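Stringent starvation protein A homolog (Haemophilus influenzae, PDB 3LYK) probably forms an equimolar complex with the RNA polymerase holoenzyme, but not with the core enzyme, as a member of the glutathione S-transferase superfamily. Local coordinates at residues His19-Val24 with Arg69-Tyr74; Lys13-Cys18 with Thr54-Val59; Leu97-Ile102 with Gly151-Tyr156. All coordinates share one frame; numbering follows the deposited sequence.

Overall arrangement
Contacts 1 and 2 belong to the thioredoxin-like N-terminal domain, contact 3 to the all-helical C-terminal domain of this GST-fold dimer. Helix 16-27 serves both of the first two: its N-terminal end meets the cis-proline loop in contact 2, and further along it packs on helix 68-78 in contact 1. Their centres lie about 9 Å apart, and Val21 CG2 touches Pro56 CG at 3.8 Å. Contact 3 lies about 11 Å from contact 1 between centres, and the two domains meet there: Met72 CE lies 3.7 Å from Tyr156 CE1. Contacts 2 and 3 do not touch, with centres about 17 Å apart. Contacts 1 and 3 also reach the second subunit.

Contact 1: His19-Val24 with Arg69-Tyr74; sequences HQVKIV and RIIMEY
Val21 and Met72 mark the nearest backbone approach, CA to CA 6.2 Å, between two almost parallel helices whose short axes run 9.7 Å apart at 5°. These are the two helices on one side of the thioredoxin-like sheet in a GST N-terminal domain, helix 16-27 and helix 68-78, and they meet through buried side chains. Met72, a selenomethionine, does most of the work. Its CG is anti to its own carbonyl carbon (chi1 -69°), and the chain then runs across to helix 16-27 before bending at SE. Val24 lies across it at about a right angle, with CG2 3.8 Å from Met72 CG and equally close to SE. Gln20 CB is as near to the selenium. Val21 and Ile71 also cross at about a right angle, bringing Val21 CG1 within 3.6 Å of Ile71 CG2; Ile71 continues onto Leu65 of strand 63-66. The amide of Gln20 is held at both ends from beyond the pair, OE1 by the hydroxyl of Ser68 and NE2 by that of Tyr107 in the C-terminal domain. Beside that bonded oxygen sits the methyl of Met72, with CE 3.3 Å from Gln20 OE1.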
loop_
_atom_site.group_PDB
_atom_site.type_symbol
_atom_site.label_atom_id
_atom_site.label_comp_id
_atom_site.label_asym_id
_atom_site.label_seq_id
_atom_site.Cartn_x
_atom_site.Cartn_y
_atom_site.Cartn_z
ATOM N N HIS B 19 -1.910 6.631 15.124
ATOM C CA HIS B 19 -0.901 7.631 15.471
ATOM C C HIS B 19 -0.248 8.272 14.206
ATOM O O HIS B 19 -0.121 9.496 14.111
ATOM C CB HIS B 19 0.127 7.038 16.439
ATOM C CG HIS B 19 1.015 8.072 17.056
ATOM N ND1 HIS B 19 2.077 7.754 17.874
ATOM C CD2 HIS B 19 1.001 9.430 16.959
ATOM C CE1 HIS B 19 2.692 8.867 18.241
ATOM N NE2 HIS B 19 2.059 9.896 17.693
ATOM N N GLN B 20 0.130 7.441 13.222
ATOM C CA GLN B 20 0.657 7.962 11.959
ATOM C C GLN B 20 -0.266 9.048 11.354
ATOM O O GLN B 20 0.200 10.119 10.935
ATOM C CB GLN B 20 0.782 6.840 10.901
ATOM C CG GLN B 20 1.703 5.684 11.253
ATOM C CD GLN B 20 1.636 4.591 10.172
ATOM O OE1 GLN B 20 0.635 4.453 9.469
ATOM N NE2 GLN B 20 2.668 3.808 10.076
ATOM N N VAL B 21 -1.555 8.724 11.264
ATOM C CA VAL B 21 -2.520 9.600 10.651
ATOM C C VAL B 21 -2.688 10.917 11.453
ATOM O O VAL B 21 -2.720 12.033 10.863
ATOM C CB VAL B 21 -3.900 8.884 10.448
ATOM C CG1 VAL B 21 -4.973 9.877 9.940
ATOM C CG2 VAL B 21 -3.759 7.750 9.390
ATOM N N LYS B 22 -2.721 10.810 12.783
ATOM C CA LYS B 22 -2.821 12.066 13.608
ATOM C C LYS B 22 -1.634 12.956 13.427
ATOM O O LYS B 22 -1.773 14.136 13.455
ATOM C CB LYS B 22 -3.007 11.787 15.107
ATOM C CG LYS B 22 -4.292 11.047 15.436
ATOM C CD LYS B 22 -4.211 10.659 16.932
ATOM C CE LYS B 22 -5.531 10.192 17.443
ATOM N NZ LYS B 22 -5.303 9.632 18.809
ATOM N N ILE B 23 -0.448 12.410 13.237
ATOM C CA ILE B 23 0.699 13.286 12.999
ATOM C C ILE B 23 0.500 14.035 11.676
ATOM O O ILE B 23 0.722 15.252 11.579
ATOM C CB ILE B 23 1.972 12.474 12.946
ATOM C CG1 ILE B 23 2.245 11.879 14.321
ATOM C CG2 ILE B 23 3.149 13.357 12.460
ATOM C CD1 ILE B 23 3.414 10.858 14.298
ATOM N N VAL B 24 0.036 13.317 10.655
ATOM C CA VAL B 24 -0.175 13.992 9.338
ATOM C C VAL B 24 -1.265 15.044 9.402
ATOM O O VAL B 24 -1.089 16.151 8.875
ATOM C CB VAL B 24 -0.415 12.953 8.198
ATOM C CG1 VAL B 24 -0.762 13.650 6.896
ATOM C CG2 VAL B 24 0.891 12.058 8.075
ATOM N N ARG B 69 -1.994 4.326 5.036
ATOM C CA ARG B 69 -1.181 4.791 3.876
ATOM C C ARG B 69 -2.065 5.555 2.863
ATOM O O ARG B 69 -1.706 6.610 2.385
ATOM C CB ARG B 69 -0.418 3.608 3.226
ATOM C CG ARG B 69 0.072 3.857 1.810
ATOM C CD ARG B 69 0.543 2.512 1.131
ATOM N NE ARG B 69 -0.531 1.509 1.024
ATOM C CZ ARG B 69 -1.422 1.430 0.029
ATOM N NH1 ARG B 69 -1.412 2.308 -0.956
ATOM N NH2 ARG B 69 -2.340 0.475 0.019
ATOM N N ILE B 70 -3.238 5.046 2.580
ATOM C CA ILE B 70 -4.138 5.714 1.658
ATOM C C ILE B 70 -4.600 7.048 2.229
ATOM O O ILE B 70 -4.690 8.061 1.517
ATOM C CB ILE B 70 -5.355 4.840 1.343
ATOM C CG1 ILE B 70 -4.888 3.608 0.546
ATOM C CG2 ILE B 70 -6.412 5.625 0.527
ATOM C CD1 ILE B 70 -6.022 2.739 0.086
ATOM N N ILE B 71 -4.940 7.043 3.517
ATOM C CA ILE B 71 -5.295 8.305 4.191
ATOM C C ILE B 71 -4.188 9.361 4.139
ATOM O O ILE B 71 -4.436 10.531 3.810
ATOM C CB ILE B 71 -5.753 8.028 5.654
ATOM C CG1 ILE B 71 -7.152 7.395 5.608
ATOM C CG2 ILE B 71 -5.748 9.351 6.515
ATOM C CD1 ILE B 71 -7.560 6.747 6.956
HETATM N N MSE B 72 -2.978 8.959 4.463
HETATM C CA MSE B 72 -1.860 9.898 4.508
HETATM C C MSE B 72 -1.525 10.489 3.168
HETATM O O MSE B 72 -1.236 11.698 3.062
HETATM C CB MSE B 72 -0.610 9.244 5.134
HETATM C CG MSE B 72 -0.822 8.977 6.666
HETATM SE SE MSE B 72 0.866 8.277 7.400
HETATM C CE MSE B 72 0.529 6.496 6.859
ATOM N N GLU B 73 -1.545 9.644 2.135
ATOM C CA GLU B 73 -1.310 10.174 0.794
ATOM C C GLU B 73 -2.443 11.064 0.349
ATOM O O GLU B 73 -2.195 12.080 -0.250
ATOM C CB GLU B 73 -1.004 9.053 -0.223
ATOM C CG GLU B 73 0.456 8.510 -0.014
ATOM C CD GLU B 73 1.127 7.992 -1.328
ATOM O OE1 GLU B 73 1.068 8.724 -2.374
ATOM O OE2 GLU B 73 1.719 6.868 -1.282
ATOM N N TYR B 74 -3.684 10.698 0.650
ATOM C CA TYR B 74 -4.794 11.612 0.415
ATOM C C TYR B 74 -4.585 13.000 1.055
ATOM O O TYR B 74 -4.826 14.061 0.424
ATOM C CB TYR B 74 -6.087 10.967 0.928
ATOM C CG TYR B 74 -7.268 11.943 1.035
ATOM C CD1 TYR B 74 -7.908 12.425 -0.119
ATOM C CD2 TYR B 74 -7.728 12.396 2.288
ATOM C CE1 TYR B 74 -8.991 13.348 -0.038
ATOM C CE2 TYR B 74 -8.781 13.295 2.372
ATOM C CZ TYR B 74 -9.411 13.761 1.210
ATOM O OH TYR B 74 -10.468 14.630 1.295
#

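Contact 2: Lys13-Cys18 with Thr54-Val59; sequences KDDIYC and TVPTLV
Cys18 lays its sulfur against the start of the Pro56 ring: SG is 3.6 Å from Pro56 CD and as near to Pro56 N. The thiol reaches there with SG anti to its own carbonyl carbon (chi1 -68°), and it also meets Val55, whose CG2 lies 3.9 Å from Cys18 SG. Tyr17 approaches the same ring carbon through its CB, 3.7 Å from Pro56 CD, while its aromatic ring leads away and its hydroxyl bonds to Glu103 of the C-terminal domain. Pro56 CG, in turn, packs on the backbone carbonyl of Tyr17. The peptide bond between Val55 and Pro56 is cis. This is the cis-proline loop of the thioredoxin-like fold, here set against the N-terminal end of helix 16-27 and leading directly into strand 57-60. In GSTs that bind glutathione, the residue before this proline pairs its backbone with the cysteinyl part of the ligand. Asp15 is the N-cap of the helix, its OD2 accepting from Cys18 N at 3.0 Å, with an N-H...O angle of 140°. The amide meets OD2 on the anti side, 22° out of the carboxylate plane. Within 54-59, Thr57 OG1 donates to Thr54 O at 2.7 Å, a bond that ties the loop to the first residue of the strand.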
loop_
_atom_site.group_PDB
_atom_site.type_symbol
_atom_site.label_atom_id
_atom_site.label_comp_id
_atom_site.label_asym_id
_atom_site.label_seq_id
_atom_site.Cartn_x
_atom_site.Cartn_y
_atom_site.Cartn_z
ATOM N N LYS B 13 -6.485 5.252 20.537
ATOM C CA LYS B 13 -5.312 5.968 21.050
ATOM C C LYS B 13 -4.042 5.147 21.233
ATOM O O LYS B 13 -2.983 5.716 21.374
ATOM C CB LYS B 13 -5.655 6.668 22.400
ATOM C CG LYS B 13 -6.007 5.701 23.537
ATOM C CD LYS B 13 -6.090 6.543 24.835
ATOM C CE LYS B 13 -7.215 6.090 25.730
ATOM N NZ LYS B 13 -6.949 4.729 26.290
ATOM N N ASP B 14 -4.121 3.819 21.238
ATOM C CA ASP B 14 -2.909 3.023 21.331
ATOM C C ASP B 14 -2.480 2.398 20.012
ATOM O O ASP B 14 -1.469 1.681 19.979
ATOM C CB ASP B 14 -3.101 1.890 22.355
ATOM C CG ASP B 14 -3.361 2.426 23.783
ATOM O OD1 ASP B 14 -2.660 3.365 24.229
ATOM O OD2 ASP B 14 -4.284 1.919 24.436
ATOM N N ASP B 15 -3.233 2.654 18.935
ATOM C CA ASP B 15 -2.962 2.012 17.647
ATOM C C ASP B 15 -1.925 2.835 16.840
ATOM O O ASP B 15 -2.087 4.037 16.667
ATOM C CB ASP B 15 -4.284 1.825 16.899
ATOM C CG ASP B 15 -4.096 1.203 15.528
ATOM O OD1 ASP B 15 -3.931 -0.018 15.462
ATOM O OD2 ASP B 15 -4.075 1.935 14.514
ATOM N N ILE B 16 -0.861 2.184 16.383
ATOM C CA ILE B 16 0.256 2.861 15.734
ATOM C C ILE B 16 -0.128 3.533 14.396
ATOM O O ILE B 16 0.377 4.620 14.061
ATOM C CB ILE B 16 1.490 1.919 15.619
ATOM C CG1 ILE B 16 2.726 2.688 15.180
ATOM C CG2 ILE B 16 1.228 0.672 14.696
ATOM C CD1 ILE B 16 3.988 1.919 15.370
ATOM N N TYR B 17 -1.062 2.894 13.684
ATOM C CA TYR B 17 -1.617 3.396 12.420
ATOM C C TYR B 17 -2.450 4.642 12.655
ATOM O O TYR B 17 -2.397 5.569 11.844
ATOM C CB TYR B 17 -2.444 2.314 11.672
ATOM C CG TYR B 17 -1.597 1.068 11.436
ATOM C CD1 TYR B 17 -0.542 1.103 10.509
ATOM C CD2 TYR B 17 -1.818 -0.118 12.166
ATOM C CE1 TYR B 17 0.273 -0.004 10.306
ATOM C CE2 TYR B 17 -1.009 -1.254 11.959
ATOM C CZ TYR B 17 0.036 -1.174 11.016
ATOM O OH TYR B 17 0.885 -2.234 10.787
ATOM N N CYS B 18 -3.193 4.688 13.768
ATOM C CA CYS B 18 -3.969 5.889 14.099
ATOM C C CYS B 18 -2.973 7.000 14.436
ATOM O O CYS B 18 -3.139 8.151 14.022
ATOM C CB CYS B 18 -4.931 5.624 15.276
ATOM S SG CYS B 18 -6.250 4.459 14.713
ATOM N N THR B 54 -12.431 -1.294 10.593
ATOM C CA THR B 54 -11.016 -1.085 10.976
ATOM C C THR B 54 -10.791 0.401 11.321
ATOM O O THR B 54 -11.575 1.285 10.926
ATOM C CB THR B 54 -10.059 -1.436 9.816
ATOM O OG1 THR B 54 -10.467 -0.688 8.674
ATOM C CG2 THR B 54 -10.081 -2.968 9.490
ATOM N N VAL B 55 -9.719 0.675 12.050
ATOM C CA VAL B 55 -9.318 2.047 12.255
ATOM C C VAL B 55 -7.855 2.123 11.885
ATOM O O VAL B 55 -7.158 1.132 11.964
ATOM C CB VAL B 55 -9.547 2.533 13.736
ATOM C CG1 VAL B 55 -11.057 2.715 14.009
ATOM C CG2 VAL B 55 -8.913 1.581 14.744
ATOM N N PRO B 56 -7.369 3.312 11.488
ATOM C CA PRO B 56 -8.098 4.586 11.336
ATOM C C PRO B 56 -9.062 4.563 10.140
ATOM O O PRO B 56 -8.738 3.993 9.093
ATOM C CB PRO B 56 -6.971 5.595 11.078
ATOM C CG PRO B 56 -5.872 4.747 10.492
ATOM C CD PRO B 56 -5.932 3.453 11.230
ATOM N N THR B 57 -10.210 5.213 10.312
ATOM C CA THR B 57 -11.141 5.499 9.246
ATOM C C THR B 57 -11.402 7.011 9.290
ATOM O O THR B 57 -11.746 7.559 10.365
ATOM C CB THR B 57 -12.465 4.737 9.448
ATOM O OG1 THR B 57 -12.241 3.342 9.278
ATOM C CG2 THR B 57 -13.494 5.171 8.462
ATOM N N LEU B 58 -11.165 7.687 8.156
ATOM C CA LEU B 58 -11.324 9.136 8.033
ATOM C C LEU B 58 -12.560 9.345 7.216
ATOM O O LEU B 58 -12.703 8.702 6.176
ATOM C CB LEU B 58 -10.129 9.789 7.310
ATOM C CG LEU B 58 -10.197 11.310 7.114
ATOM C CD1 LEU B 58 -10.067 11.947 8.508
ATOM C CD2 LEU B 58 -9.038 11.743 6.174
ATOM N N VAL B 59 -13.458 10.206 7.692
ATOM C CA VAL B 59 -14.742 10.445 7.057
ATOM C C VAL B 59 -14.823 11.934 6.807
ATOM O O VAL B 59 -14.721 12.745 7.730
ATOM C CB VAL B 59 -15.930 10.033 7.938
ATOM C CG1 VAL B 59 -17.258 10.349 7.249
ATOM C CG2 VAL B 59 -15.860 8.536 8.258
#

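Contact 3: Leu97-Ile102 with Gly151-Tyr156; sequences LLMLRI and GLVDCY
Met99 and Tyr156 make the aromatic part of this contact. The selenomethionine CG sits over one face of the ring, 3.9 Å from its centroid and 25° off the normal, a CH-pi contact displaced toward the rim, above CD1 and CE1. The selenium follows on the same residue as a Met-aromatic contact: it stands obliquely to the ring, 47° off the normal, and is 3.5 Å from Tyr156 CE1. Tyr156 also packs on Arg69 of helix 68-78, putting this ring at the join with the N-terminal domain. Helices 89-115 and 152-165 belong to the all-helical C-terminal domain of the GST fold; here their short axes lie 9.5 Å apart and nearly parallel, at 6°. The aliphatic contacts extend along the interface from that ring. Val153 offers both branches: CG1 touches Ile102 CD1 at 4.0 Å and Leu98 CG, while CG2 packs on Met99 CG. The same Met99 SE rests 3.8 Å from Leu152 CB. Among the polar bonds, within 151-156, Asp154 OD2 takes the amide of Gly151 at 2.9 Å with its anti lone pair. Asp154 OD1 is bonded to Tyr182 OH and to Phe145 N.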
loop_
_atom_site.group_PDB
_atom_site.type_symbol
_atom_site.label_atom_id
_atom_site.label_comp_id
_atom_site.label_asym_id
_atom_site.label_seq_id
_atom_site.Cartn_x
_atom_site.Cartn_y
_atom_site.Cartn_z
ATOM N N LEU B 97 9.050 2.679 -0.672
ATOM C CA LEU B 97 9.640 1.354 -0.436
ATOM C C LEU B 97 10.156 1.247 1.015
ATOM O O LEU B 97 9.989 0.220 1.686
ATOM C CB LEU B 97 10.776 1.094 -1.422
ATOM C CG LEU B 97 11.156 -0.393 -1.471
ATOM C CD1 LEU B 97 9.987 -1.227 -1.920
ATOM C CD2 LEU B 97 12.370 -0.658 -2.376
ATOM N N LEU B 98 10.762 2.334 1.483
ATOM C CA LEU B 98 11.216 2.454 2.876
ATOM C C LEU B 98 10.070 2.257 3.862
ATOM O O LEU B 98 10.185 1.501 4.826
ATOM C CB LEU B 98 11.839 3.838 3.051
ATOM C CG LEU B 98 12.933 4.131 4.044
ATOM C CD1 LEU B 98 13.836 2.909 4.206
ATOM C CD2 LEU B 98 13.720 5.291 3.457
HETATM N N MSE B 99 8.928 2.866 3.563
HETATM C CA MSE B 99 7.755 2.748 4.401
HETATM C C MSE B 99 7.252 1.339 4.467
HETATM O O MSE B 99 6.952 0.816 5.560
HETATM C CB MSE B 99 6.651 3.712 3.918
HETATM C CG MSE B 99 6.960 5.179 4.347
HETATM SE SE MSE B 99 5.612 6.441 3.660
HETATM C CE MSE B 99 6.340 7.098 1.996
ATOM N N LEU B 100 7.137 0.714 3.291
ATOM C CA LEU B 100 6.685 -0.653 3.208
ATOM C C LEU B 100 7.579 -1.556 4.053
ATOM O O LEU B 100 7.072 -2.435 4.763
ATOM C CB LEU B 100 6.718 -1.160 1.769
ATOM C CG LEU B 100 6.467 -2.670 1.631
ATOM C CD1 LEU B 100 5.030 -2.974 1.962
ATOM C CD2 LEU B 100 6.764 -3.175 0.176
ATOM N N ARG B 101 8.883 -1.347 3.960
ATOM C CA ARG B 101 9.841 -2.182 4.671
ATOM C C ARG B 101 9.797 -1.960 6.195
ATOM O O ARG B 101 9.907 -2.923 6.968
ATOM C CB ARG B 101 11.249 -1.945 4.159
ATOM C CG ARG B 101 11.482 -2.528 2.727
ATOM C CD ARG B 101 12.857 -2.217 2.200
ATOM N NE ARG B 101 13.871 -2.539 3.193
ATOM C CZ ARG B 101 14.846 -1.722 3.572
ATOM N NH1 ARG B 101 14.985 -0.536 2.998
ATOM N NH2 ARG B 101 15.694 -2.092 4.528
ATOM N N ILE B 102 9.652 -0.703 6.616
ATOM C CA ILE B 102 9.454 -0.412 8.034
ATOM C C ILE B 102 8.269 -1.177 8.565
ATOM O O ILE B 102 8.390 -1.937 9.525
ATOM C CB ILE B 102 9.368 1.103 8.303
ATOM C CG1 ILE B 102 10.749 1.686 8.050
ATOM C CG2 ILE B 102 8.862 1.380 9.754
ATOM C CD1 ILE B 102 10.748 3.178 7.776
ATOM N N GLY B 151 9.123 14.011 6.823
ATOM C CA GLY B 151 8.121 13.553 5.854
ATOM C C GLY B 151 7.402 12.319 6.319
ATOM O O GLY B 151 7.567 11.901 7.493
ATOM N N LEU B 152 6.644 11.700 5.395
ATOM C CA LEU B 152 5.860 10.502 5.710
ATOM C C LEU B 152 6.676 9.345 6.267
ATOM O O LEU B 152 6.153 8.588 7.073
ATOM C CB LEU B 152 5.002 10.044 4.515
ATOM C CG LEU B 152 3.917 11.002 3.998
ATOM C CD1 LEU B 152 3.068 10.328 2.845
ATOM C CD2 LEU B 152 2.991 11.497 5.130
ATOM N N VAL B 153 7.924 9.168 5.831
ATOM C CA VAL B 153 8.760 8.081 6.406
ATOM C C VAL B 153 8.936 8.284 7.944
ATOM O O VAL B 153 8.839 7.338 8.742
ATOM C CB VAL B 153 10.148 8.013 5.714
ATOM C CG1 VAL B 153 11.010 6.897 6.310
ATOM C CG2 VAL B 153 9.979 7.808 4.151
ATOM N N ASP B 154 9.149 9.525 8.348
ATOM C CA ASP B 154 9.251 9.865 9.783
ATOM C C ASP B 154 7.926 9.609 10.511
ATOM O O ASP B 154 7.934 9.235 11.684
ATOM C CB ASP B 154 9.701 11.317 9.931
ATOM C CG ASP B 154 10.999 11.572 9.207
ATOM O OD1 ASP B 154 12.045 11.039 9.650
ATOM O OD2 ASP B 154 10.967 12.245 8.139
ATOM N N CYS B 155 6.797 9.752 9.800
ATOM C CA CYS B 155 5.505 9.390 10.352
ATOM C C CYS B 155 5.384 7.885 10.571
ATOM O O CYS B 155 4.503 7.454 11.311
ATOM C CB CYS B 155 4.356 9.912 9.488
ATOM S SG CYS B 155 4.402 11.729 9.369
ATOM N N TYR B 156 6.252 7.090 9.935
ATOM C CA TYR B 156 6.296 5.658 10.243
ATOM C C TYR B 156 7.300 5.386 11.378
ATOM O O TYR B 156 7.052 4.550 12.226
ATOM C CB TYR B 156 6.703 4.795 9.006
ATOM C CG TYR B 156 5.558 4.450 8.064
ATOM C CD1 TYR B 156 4.952 5.447 7.291
ATOM C CD2 TYR B 156 5.091 3.137 7.938
ATOM C CE1 TYR B 156 3.901 5.164 6.437
ATOM C CE2 TYR B 156 4.008 2.834 7.053
ATOM C CZ TYR B 156 3.437 3.859 6.316
ATOM O OH TYR B 156 2.392 3.636 5.453
#